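Local coordinates for protein 7,8-dihydro-6-hydroxymethylpterin pyrophosphokinase-dihydropteroate synthase (PDB 6JWS) that probably catalyses two successive steps of folate synthesis, pyrophosphorylation of 6-hydroxymethyl-7,8-dihydropterin and condensation of the product with 4-aminobenzoate, at residues 91-99 against 234-242; 507-518 against 558-567. The protein carries 1 engineered substitution. All blocks are in the same frame, centred on the assembly; numbering follows the deposited sequence.

Contact 1 (91-99 against 234-242). With CA (calcium ion), chain L.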
loop_
_atom_site.group_PDB
_atom_site.type_symbol
_atom_site.label_atom_id
_atom_site.label_comp_id
_atom_site.label_asym_id
_atom_site.label_seq_id
_atom_site.Cartn_x
_atom_site.Cartn_y
_atom_site.Cartn_z
ATOM N N ASN B 91 20.814 -28.806 -37.700
ATOM C CA ASN B 91 21.823 -29.046 -38.726
ATOM C C ASN B 91 22.898 -27.963 -38.662
ATOM O O ASN B 91 22.965 -27.092 -39.527
ATOM C CB ASN B 91 21.211 -29.120 -40.130
ATOM C CG ASN B 91 20.094 -30.136 -40.253
ATOM O OD1 ASN B 91 18.920 -29.769 -40.307
ATOM N ND2 ASN B 91 20.445 -31.413 -40.294
ATOM N N LEU B 92 23.742 -28.027 -37.631
ATOM C CA LEU B 92 24.811 -27.055 -37.471
ATOM C C LEU B 92 26.143 -27.764 -37.662
ATOM O O LEU B 92 26.268 -28.943 -37.333
ATOM C CB LEU B 92 24.760 -26.455 -36.061
ATOM C CG LEU B 92 23.690 -25.399 -35.782
ATOM C CD1 LEU B 92 23.637 -25.099 -34.291
ATOM C CD2 LEU B 92 23.956 -24.124 -36.566
ATOM N N GLU B 93 27.135 -27.012 -38.145
ATOM C CA GLU B 93 28.487 -27.524 -38.287
ATOM C C GLU B 93 29.099 -27.644 -36.898
ATOM O O GLU B 93 29.003 -26.713 -36.101
ATOM C CB GLU B 93 29.334 -26.582 -39.144
ATOM C CG GLU B 93 28.913 -26.531 -40.602
ATOM C CD GLU B 93 29.191 -25.196 -41.269
ATOM O OE1 GLU B 93 29.112 -24.163 -40.571
ATOM O OE2 GLU B 93 29.490 -25.187 -42.481
ATOM N N GLU B 94 29.722 -28.796 -36.631
ATOM C CA GLU B 94 30.405 -29.029 -35.367
ATOM C C GLU B 94 31.525 -28.004 -35.203
ATOM O O GLU B 94 32.081 -27.522 -36.186
ATOM C CB GLU B 94 30.913 -30.472 -35.285
ATOM C CG GLU B 94 29.828 -31.486 -34.932
ATOM C CD GLU B 94 29.583 -31.736 -33.448
ATOM O OE1 GLU B 94 30.227 -31.064 -32.614
ATOM O OE2 GLU B 94 28.747 -32.609 -33.121
ATOM N N SER B 95 31.817 -27.651 -33.946
ATOM C CA SER B 95 32.947 -26.804 -33.600
ATOM C C SER B 95 34.222 -27.638 -33.674
ATOM O O SER B 95 34.150 -28.864 -33.691
ATOM C CB SER B 95 32.757 -26.210 -32.224
ATOM O OG SER B 95 33.899 -25.475 -31.810
ATOM N N LYS B 96 35.383 -26.969 -33.718
ATOM C CA LYS B 96 36.663 -27.658 -33.703
ATOM C C LYS B 96 37.209 -27.676 -32.281
ATOM O O LYS B 96 38.315 -28.155 -32.041
ATOM C CB LYS B 96 37.668 -26.978 -34.639
ATOM C CG LYS B 96 37.430 -27.186 -36.128
ATOM C CD LYS B 96 38.703 -27.062 -36.933
ATOM C CE LYS B 96 38.517 -27.466 -38.381
ATOM N NZ LYS B 96 39.760 -27.275 -39.163
ATOM N N TYR B 97 36.428 -27.127 -31.341
ATOM C CA TYR B 97 36.895 -27.029 -29.968
ATOM C C TYR B 97 35.993 -27.838 -29.049
ATOM O O TYR B 97 34.802 -27.977 -29.313
ATOM C CB TYR B 97 37.043 -25.568 -29.544
ATOM C CG TYR B 97 38.314 -24.920 -30.027
ATOM C CD1 TYR B 97 38.426 -24.440 -31.323
ATOM C CD2 TYR B 97 39.417 -24.810 -29.196
ATOM C CE1 TYR B 97 39.595 -23.850 -31.781
ATOM C CE2 TYR B 97 40.594 -24.224 -29.637
ATOM C CZ TYR B 97 40.681 -23.740 -30.932
ATOM O OH TYR B 97 41.836 -23.155 -31.363
ATOM N N GLU B 98 36.601 -28.372 -27.984
ATOM C CA GLU B 98 35.905 -29.193 -27.008
ATOM C C GLU B 98 34.889 -28.335 -26.256
ATOM O O GLU B 98 35.216 -27.250 -25.773
ATOM C CB GLU B 98 36.901 -29.899 -26.081
ATOM C CG GLU B 98 37.511 -29.017 -24.997
ATOM C CD GLU B 98 38.347 -29.753 -23.959
ATOM O OE1 GLU B 98 39.535 -30.029 -24.238
ATOM O OE2 GLU B 98 37.805 -30.065 -22.876
ATOM N N GLU B 99 33.645 -28.823 -26.227
ATOM C CA GLU B 99 32.602 -28.319 -25.351
ATOM C C GLU B 99 32.549 -29.210 -24.115
ATOM O O GLU B 99 32.371 -30.422 -24.241
ATOM C CB GLU B 99 31.245 -28.373 -26.058
ATOM C CG GLU B 99 30.128 -27.680 -25.286
ATOM C CD GLU B 99 30.349 -26.190 -25.051
ATOM O OE1 GLU B 99 31.211 -25.826 -24.202
ATOM O OE2 GLU B 99 29.689 -25.390 -25.739
ATOM N N ILE B 234 40.022 -18.123 -41.332
ATOM C CA ILE B 234 39.708 -17.769 -39.958
ATOM C C ILE B 234 38.620 -18.715 -39.454
ATOM O O ILE B 234 38.786 -19.362 -38.420
ATOM C CB ILE B 234 39.289 -16.286 -39.860
ATOM C CG1 ILE B 234 40.493 -15.349 -40.006
ATOM C CG2 ILE B 234 38.518 -16.015 -38.573
ATOM C CD1 ILE B 234 40.134 -13.923 -40.354
ATOM N N LEU B 235 37.526 -18.807 -40.219
ATOM C CA LEU B 235 36.420 -19.682 -39.882
ATOM C C LEU B 235 36.917 -21.120 -39.704
ATOM O O LEU B 235 36.555 -21.775 -38.725
ATOM C CB LEU B 235 35.335 -19.575 -40.960
ATOM C CG LEU B 235 34.557 -18.255 -41.009
ATOM C CD1 LEU B 235 33.415 -18.330 -42.014
ATOM C CD2 LEU B 235 34.014 -17.866 -39.639
ATOM N N SER B 236 37.780 -21.586 -40.621
ATOM C CA SER B 236 38.181 -22.986 -40.696
ATOM C C SER B 236 39.032 -23.366 -39.493
ATOM O O SER B 236 39.142 -24.539 -39.149
ATOM C CB SER B 236 38.917 -23.291 -41.980
ATOM O OG SER B 236 38.005 -23.468 -43.053
ATOM N N LYS B 237 39.643 -22.354 -38.874
ATOM C CA LYS B 237 40.490 -22.551 -37.715
ATOM C C LYS B 237 39.626 -22.909 -36.505
ATOM O O LYS B 237 40.147 -23.435 -35.525
ATOM C CB LYS B 237 41.318 -21.286 -37.475
ATOM C CG LYS B 237 42.180 -21.281 -36.221
ATOM C CD LYS B 237 43.127 -20.098 -36.166
ATOM C CE LYS B 237 43.691 -19.845 -34.782
ATOM N NZ LYS B 237 44.412 -21.010 -34.215
ATOM N N TYR B 238 38.314 -22.630 -36.582
ATOM C CA TYR B 238 37.448 -22.760 -35.419
ATOM C C TYR B 238 36.231 -23.635 -35.709
ATOM O O TYR B 238 35.697 -24.252 -34.789
ATOM C CB TYR B 238 37.018 -21.392 -34.879
ATOM C CG TYR B 238 38.152 -20.482 -34.493
ATOM C CD1 TYR B 238 38.972 -20.781 -33.416
ATOM C CD2 TYR B 238 38.400 -19.313 -35.196
ATOM C CE1 TYR B 238 40.027 -19.956 -33.056
ATOM C CE2 TYR B 238 39.450 -18.478 -34.849
ATOM C CZ TYR B 238 40.266 -18.799 -33.776
ATOM O OH TYR B 238 41.299 -17.975 -33.422
ATOM N N ILE B 239 35.792 -23.681 -36.974
ATOM C CA ILE B 239 34.615 -24.460 -37.334
ATOM C C ILE B 239 34.991 -25.498 -38.397
ATOM O O ILE B 239 35.794 -25.213 -39.287
ATOM C CB ILE B 239 33.455 -23.529 -37.763
ATOM C CG1 ILE B 239 33.171 -22.443 -36.715
ATOM C CG2 ILE B 239 32.197 -24.319 -38.108
ATOM C CD1 ILE B 239 32.193 -21.376 -37.164
ATOM N N HIS B 240 34.431 -26.712 -38.270
ATOM C CA HIS B 240 34.503 -27.745 -39.296
ATOM C C HIS B 240 33.503 -27.408 -40.396
ATOM O O HIS B 240 32.336 -27.788 -40.305
ATOM C CB HIS B 240 34.142 -29.134 -38.730
ATOM C CG HIS B 240 35.210 -29.799 -37.925
ATOM N ND1 HIS B 240 35.106 -29.971 -36.554
ATOM C CD2 HIS B 240 36.390 -30.354 -38.288
ATOM C CE1 HIS B 240 36.186 -30.583 -36.103
ATOM N NE2 HIS B 240 36.992 -30.834 -37.152
ATOM N N LEU B 241 33.966 -26.705 -41.437
ATOM C CA LEU B 241 33.062 -26.171 -42.446
ATOM C C LEU B 241 32.673 -27.237 -43.472
ATOM O O LEU B 241 33.493 -28.070 -43.860
ATOM C CB LEU B 241 33.709 -24.956 -43.115
ATOM C CG LEU B 241 33.813 -23.720 -42.225
ATOM C CD1 LEU B 241 34.952 -22.821 -42.680
ATOM C CD2 LEU B 241 32.497 -22.960 -42.197
ATOM N N GLU B 242 31.406 -27.173 -43.905
ATOM C CA GLU B 242 30.825 -28.073 -44.890
ATOM C C GLU B 242 31.410 -27.751 -46.273
ATOM O O GLU B 242 31.625 -28.705 -47.049
ATOM C CB GLU B 242 29.304 -27.899 -44.917
ATOM C CG GLU B 242 28.539 -29.173 -45.234
ATOM C CD GLU B 242 27.955 -29.907 -44.035
ATOM O OE1 GLU B 242 28.644 -29.998 -42.994
ATOM O OE2 GLU B 242 26.804 -30.383 -44.143
HETATM CA CA CA L . 31.447 -23.715 -25.062
HETATM O O HOH W 1 34.132 -23.098 -32.733
HETATM O O HOH W 2 33.170 -24.609 -26.525
HETATM O O HOH W 3 33.125 -23.652 -23.746
#
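Backbone hydrogen bonds on both sides of Ser95 and Ile239 bring segments 91-99 and 234-242 together: Lys96 N gives to Tyr238 O at 2.9 Å, and His240 N to Glu94 O at 3.2 Å. Ser95 and Ile239 thus form the non-hydrogen-bonded pair of a single antiparallel bridge. A water lies between Ser95 OG and Tyr238 O, so this carbonyl accepts from both Lys96 N and the water.

Side chains extend the polar grip. The chain of Lys96, stretched out beyond CG, brings NZ to 2.8 Å from Ser236 O, at helix 228-236 of the HPPK part. In the other direction Glu93, also extended, offers OE2 to Glu242 N in a nearly straight bond (170°), the donor reaching the anti side of the carboxylate well out of its plane.

On the way to Ser236, Lys96 passes over the His240 ring, its CG 3.6 Å from the ring centroid in a CH-pi contact. Farther along, Tyr97 CE1 approaches Tyr238 CD1 at 3.5 Å, while the Tyr97 ring also stacks with Phe173, and Tyr238 OH is bonded to Asn175 N.

An ST turn, in which Ser95 OG accepts from Tyr97 N, leads on toward the calcium ligand Glu99. Both carboxylate oxygens of Glu99 bind the metal, OE1 at 2.3 Å from the calcium, with two waters, and with the carbonyls of Glu42 and Gly46 among its other ligands.

Contact 2 (507-518 against 558-567)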
loop_
_atom_site.group_PDB
_atom_site.type_symbol
_atom_site.label_atom_id
_atom_site.label_comp_id
_atom_site.label_asym_id
_atom_site.label_seq_id
_atom_site.Cartn_x
_atom_site.Cartn_y
_atom_site.Cartn_z
ATOM N N CYS B 507 20.504 -25.130 -4.934
ATOM C CA CYS B 507 21.363 -25.969 -5.756
ATOM C C CYS B 507 22.662 -26.288 -5.012
ATOM O O CYS B 507 23.695 -26.479 -5.639
ATOM C CB CYS B 507 21.689 -25.288 -7.080
ATOM S SG CYS B 507 20.239 -24.903 -8.101
ATOM N N THR B 508 22.630 -26.300 -3.674
ATOM C CA THR B 508 23.787 -26.744 -2.921
ATOM C C THR B 508 23.710 -28.239 -2.613
ATOM O O THR B 508 24.742 -28.806 -2.267
ATOM C CB THR B 508 23.995 -25.971 -1.607
ATOM O OG1 THR B 508 22.850 -26.162 -0.774
ATOM C CG2 THR B 508 24.262 -24.493 -1.803
ATOM N N ASN B 509 22.512 -28.858 -2.644
ATOM C CA ASN B 509 22.406 -30.296 -2.406
ATOM C C ASN B 509 23.193 -31.043 -3.484
ATOM O O ASN B 509 23.890 -32.003 -3.189
ATOM C CB ASN B 509 20.977 -30.858 -2.382
ATOM C CG ASN B 509 20.934 -32.385 -2.464
ATOM O OD1 ASN B 509 21.352 -33.083 -1.543
ATOM N ND2 ASN B 509 20.398 -32.940 -3.543
ATOM N N ASN B 510 23.051 -30.605 -4.735
ATOM C CA ASN B 510 23.738 -31.248 -5.837
ATOM C C ASN B 510 23.987 -30.212 -6.928
ATOM O O ASN B 510 23.152 -30.057 -7.821
ATOM C CB ASN B 510 22.957 -32.449 -6.391
ATOM C CG ASN B 510 23.796 -33.207 -7.401
ATOM O OD1 ASN B 510 24.814 -32.685 -7.852
ATOM N ND2 ASN B 510 23.395 -34.430 -7.751
ATOM N N PRO B 511 25.118 -29.465 -6.880
ATOM C CA PRO B 511 25.388 -28.394 -7.844
ATOM C C PRO B 511 25.338 -28.834 -9.306
ATOM O O PRO B 511 25.069 -27.998 -10.168
ATOM C CB PRO B 511 26.761 -27.846 -7.441
ATOM C CG PRO B 511 26.849 -28.199 -5.969
ATOM C CD PRO B 511 26.163 -29.546 -5.841
ATOM N N GLU B 512 25.461 -30.152 -9.562
ATOM C CA GLU B 512 25.421 -30.675 -10.923
ATOM C C GLU B 512 24.049 -30.446 -11.565
ATOM O O GLU B 512 23.939 -30.417 -12.789
ATOM C CB GLU B 512 25.843 -32.152 -11.010
ATOM C CG GLU B 512 27.134 -32.491 -10.252
ATOM C CD GLU B 512 28.402 -31.757 -10.687
ATOM O OE1 GLU B 512 28.487 -31.364 -11.869
ATOM O OE2 GLU B 512 29.315 -31.571 -9.844
ATOM N N ILE B 513 23.002 -30.273 -10.743
ATOM C CA ILE B 513 21.655 -30.048 -11.260
ATOM C C ILE B 513 21.645 -28.824 -12.174
ATOM O O ILE B 513 20.757 -28.698 -13.016
ATOM C CB ILE B 513 20.624 -29.941 -10.111
ATOM C CG1 ILE B 513 19.196 -30.226 -10.584
ATOM C CG2 ILE B 513 20.724 -28.615 -9.353
ATOM C CD1 ILE B 513 18.233 -30.493 -9.448
ATOM N N ILE B 514 22.640 -27.949 -12.001
ATOM C CA ILE B 514 22.779 -26.687 -12.717
ATOM C C ILE B 514 23.046 -26.948 -14.200
ATOM O O ILE B 514 22.501 -26.263 -15.068
ATOM C CB ILE B 514 23.862 -25.826 -12.027
ATOM C CG1 ILE B 514 23.278 -25.090 -10.823
ATOM C CG2 ILE B 514 24.584 -24.876 -12.977
ATOM C CD1 ILE B 514 24.321 -24.739 -9.780
ATOM N N LYS B 515 23.816 -27.998 -14.489
ATOM C CA LYS B 515 24.088 -28.400 -15.861
ATOM C C LYS B 515 22.804 -28.813 -16.567
ATOM O O LYS B 515 22.725 -28.756 -17.791
ATOM C CB LYS B 515 25.008 -29.622 -15.919
ATOM C CG LYS B 515 26.407 -29.462 -15.335
ATOM C CD LYS B 515 27.181 -30.735 -15.617
ATOM C CE LYS B 515 27.882 -31.326 -14.415
ATOM N NZ LYS B 515 27.700 -32.797 -14.325
ATOM N N LEU B 516 21.794 -29.222 -15.804
ATOM C CA LEU B 516 20.534 -29.612 -16.403
ATOM C C LEU B 516 19.717 -28.388 -16.827
ATOM O O LEU B 516 18.736 -28.569 -17.540
ATOM C CB LEU B 516 19.749 -30.481 -15.410
ATOM C CG LEU B 516 20.364 -31.830 -15.000
ATOM C CD1 LEU B 516 19.419 -32.579 -14.060
ATOM C CD2 LEU B 516 20.650 -32.698 -16.225
ATOM N N LEU B 517 20.084 -27.160 -16.395
ATOM C CA LEU B 517 19.285 -25.973 -16.718
ATOM C C LEU B 517 19.632 -25.457 -18.113
ATOM O O LEU B 517 19.091 -24.440 -18.558
ATOM C CB LEU B 517 19.525 -24.847 -15.709
ATOM C CG LEU B 517 19.207 -25.159 -14.252
ATOM C CD1 LEU B 517 19.760 -24.060 -13.358
ATOM C CD2 LEU B 517 17.707 -25.334 -14.059
ATOM N N LYS B 518 20.543 -26.167 -18.782
ATOM C CA LYS B 518 21.064 -25.799 -20.089
ATOM C C LYS B 518 21.036 -27.023 -21.003
ATOM O O LYS B 518 21.465 -28.108 -20.621
ATOM C CB LYS B 518 22.494 -25.279 -19.920
ATOM C CG LYS B 518 22.605 -23.771 -19.753
ATOM C CD LYS B 518 23.841 -23.244 -19.048
ATOM C CE LYS B 518 25.151 -23.920 -19.389
ATOM N NZ LYS B 518 25.827 -24.377 -18.150
ATOM N N ARG B 558 25.007 -17.357 -4.637
ATOM C CA ARG B 558 24.525 -18.474 -5.447
ATOM C C ARG B 558 24.305 -18.059 -6.903
ATOM O O ARG B 558 24.652 -18.802 -7.833
ATOM C CB ARG B 558 23.212 -19.073 -4.922
ATOM C CG ARG B 558 23.322 -19.714 -3.553
ATOM C CD ARG B 558 24.505 -20.658 -3.573
ATOM N NE ARG B 558 24.300 -21.877 -4.327
ATOM C CZ ARG B 558 25.278 -22.698 -4.699
ATOM N NH1 ARG B 558 26.541 -22.397 -4.446
ATOM N NH2 ARG B 558 24.995 -23.798 -5.378
ATOM N N LEU B 559 23.677 -16.898 -7.092
ATOM C CA LEU B 559 23.472 -16.382 -8.439
ATOM C C LEU B 559 24.829 -16.215 -9.126
ATOM O O LEU B 559 24.984 -16.592 -10.275
ATOM C CB LEU B 559 22.675 -15.067 -8.386
ATOM C CG LEU B 559 22.487 -14.336 -9.720
ATOM C CD1 LEU B 559 21.163 -13.579 -9.778
ATOM C CD2 LEU B 559 23.665 -13.407 -10.045
ATOM N N ASN B 560 25.816 -15.653 -8.425
ATOM C CA ASN B 560 27.130 -15.452 -9.025
ATOM C C ASN B 560 27.696 -16.783 -9.515
ATOM O O ASN B 560 28.312 -16.831 -10.577
ATOM C CB ASN B 560 28.144 -14.787 -8.085
ATOM C CG ASN B 560 27.814 -13.335 -7.838
ATOM O OD1 ASN B 560 27.111 -12.717 -8.642
ATOM N ND2 ASN B 560 28.307 -12.777 -6.738
ATOM N N PHE B 561 27.508 -17.843 -8.717
ATOM C CA PHE B 561 27.980 -19.172 -9.076
ATOM C C PHE B 561 27.242 -19.687 -10.308
ATOM O O PHE B 561 27.875 -20.128 -11.256
ATOM C CB PHE B 561 27.824 -20.152 -7.918
ATOM C CG PHE B 561 28.252 -21.566 -8.231
ATOM C CD1 PHE B 561 29.595 -21.884 -8.383
ATOM C CD2 PHE B 561 27.322 -22.593 -8.324
ATOM C CE1 PHE B 561 29.998 -23.192 -8.624
ATOM C CE2 PHE B 561 27.729 -23.901 -8.559
ATOM C CZ PHE B 561 29.062 -24.199 -8.726
ATOM N N LEU B 562 25.913 -19.599 -10.318
ATOM C CA LEU B 562 25.168 -20.058 -11.479
ATOM C C LEU B 562 25.590 -19.270 -12.716
ATOM O O LEU B 562 25.769 -19.842 -13.792
ATOM C CB LEU B 562 23.661 -19.918 -11.230
ATOM C CG LEU B 562 23.000 -21.179 -10.681
ATOM C CD1 LEU B 562 23.397 -21.445 -9.236
ATOM C CD2 LEU B 562 21.487 -21.105 -10.831
ATOM N N VAL B 563 25.728 -17.954 -12.562
ATOM C CA VAL B 563 26.039 -17.093 -13.691
ATOM C C VAL B 563 27.452 -17.392 -14.216
ATOM O O VAL B 563 27.669 -17.407 -15.429
ATOM C CB VAL B 563 25.802 -15.609 -13.320
ATOM C CG1 VAL B 563 26.671 -14.648 -14.102
ATOM C CG2 VAL B 563 24.324 -15.226 -13.409
ATOM N N LEU B 564 28.404 -17.671 -13.311
ATOM C CA LEU B 564 29.741 -18.076 -13.725
ATOM C C LEU B 564 29.649 -19.325 -14.600
ATOM O O LEU B 564 30.497 -19.567 -15.448
ATOM C CB LEU B 564 30.563 -18.389 -12.473
ATOM C CG LEU B 564 32.000 -18.874 -12.704
ATOM C CD1 LEU B 564 32.852 -17.794 -13.384
ATOM C CD2 LEU B 564 32.633 -19.251 -11.364
ATOM N N ASN B 565 28.595 -20.119 -14.399
ATOM C CA ASN B 565 28.518 -21.406 -15.061
ATOM C C ASN B 565 27.595 -21.293 -16.269
ATOM O O ASN B 565 27.129 -22.301 -16.786
ATOM C CB ASN B 565 28.192 -22.517 -14.051
ATOM C CG ASN B 565 29.435 -22.932 -13.293
ATOM O OD1 ASN B 565 30.248 -23.689 -13.836
ATOM N ND2 ASN B 565 29.610 -22.435 -12.073
ATOM N N GLY B 566 27.286 -20.045 -16.650
ATOM C CA GLY B 566 26.572 -19.755 -17.879
ATOM C C GLY B 566 25.061 -19.883 -17.770
ATOM O O GLY B 566 24.381 -19.998 -18.785
ATOM N N ILE B 567 24.516 -19.868 -16.546
ATOM C CA ILE B 567 23.071 -19.739 -16.414
ATOM C C ILE B 567 22.725 -18.266 -16.636
ATOM O O ILE B 567 23.302 -17.394 -16.000
ATOM C CB ILE B 567 22.571 -20.268 -15.055
ATOM C CG1 ILE B 567 22.997 -21.727 -14.830
ATOM C CG2 ILE B 567 21.056 -20.085 -14.926
ATOM C CD1 ILE B 567 22.668 -22.659 -15.992
#
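Ile514 meets Leu562 and Phe561 with the far end of its side chain. CG1 stands anti to the carbonyl carbon (chi1 -82°), and from there CD1 packs tightly on Leu562 CD1 at 3.5 Å and touches the edge of the Phe561 ring at CE2, 3.7 Å away. The other branch, CG2, faces Ile567 CG1. One face of the same Phe561 ring lies under Asn565 ND2, which bonds to Phe561 O and to Ile104 O.

Ile567 is the second focus. Its CD1 touches both Leu517 CB and Lys518 CD; Ile567 CD1 lies 3.3 Å from Lys518 CD, tighter than usual for two carbons. The bent lysine chain continues past Gly566 O, and its NZ gives a 2.8 Å hydrogen bond to Asn565 O, directed almost straight onto that carbonyl.

These residues belong to the TIM barrel of the dihydropteroate synthase part. Segment 507-518 follows strand 500-503, and its 511-516 region has helical torsions, while helix 547-564 follows the next strand, 525-529; the two sit side by side outside neighbouring strands. A Schellman motif closes the helix: Ile567 N bonds to Leu562 O and Gly566 N to Val563 O, with Gly566 at positive phi, and so the turn presents Ile567 to Ile514.

Arg558 fills the other end of the contact. Thr508 CG2 covers one face of its guanidinium, 3.6 Å from CZ, while Cys507 O lies at the edge, 3.0 Å from NH2. Arg558 NE bonds to Ala506 O, and Thr508 OG1 to Ser505 O.

Overall arrangement
Two ways of joining distant segments appear in one chain. Contact 1 lies at the surface, about 29 Å between its centre and that of the chain, where polar backbone bonds, a water and charged side chains tie a loop to the residues at the end of helix 228-236, beside the calcium site. Contact 2, about 13 Å from the chain centre and partly buried, relies on branched aliphatic packing between successive elements of the barrel, with polar groups at its ends. No secondary-structure element is shared, and the nearest atoms of the two are about 8 Å apart. Even so, Lys518 of contact 2 comes within about 8 Å of the bound calcium that Glu99 of contact 1 holds.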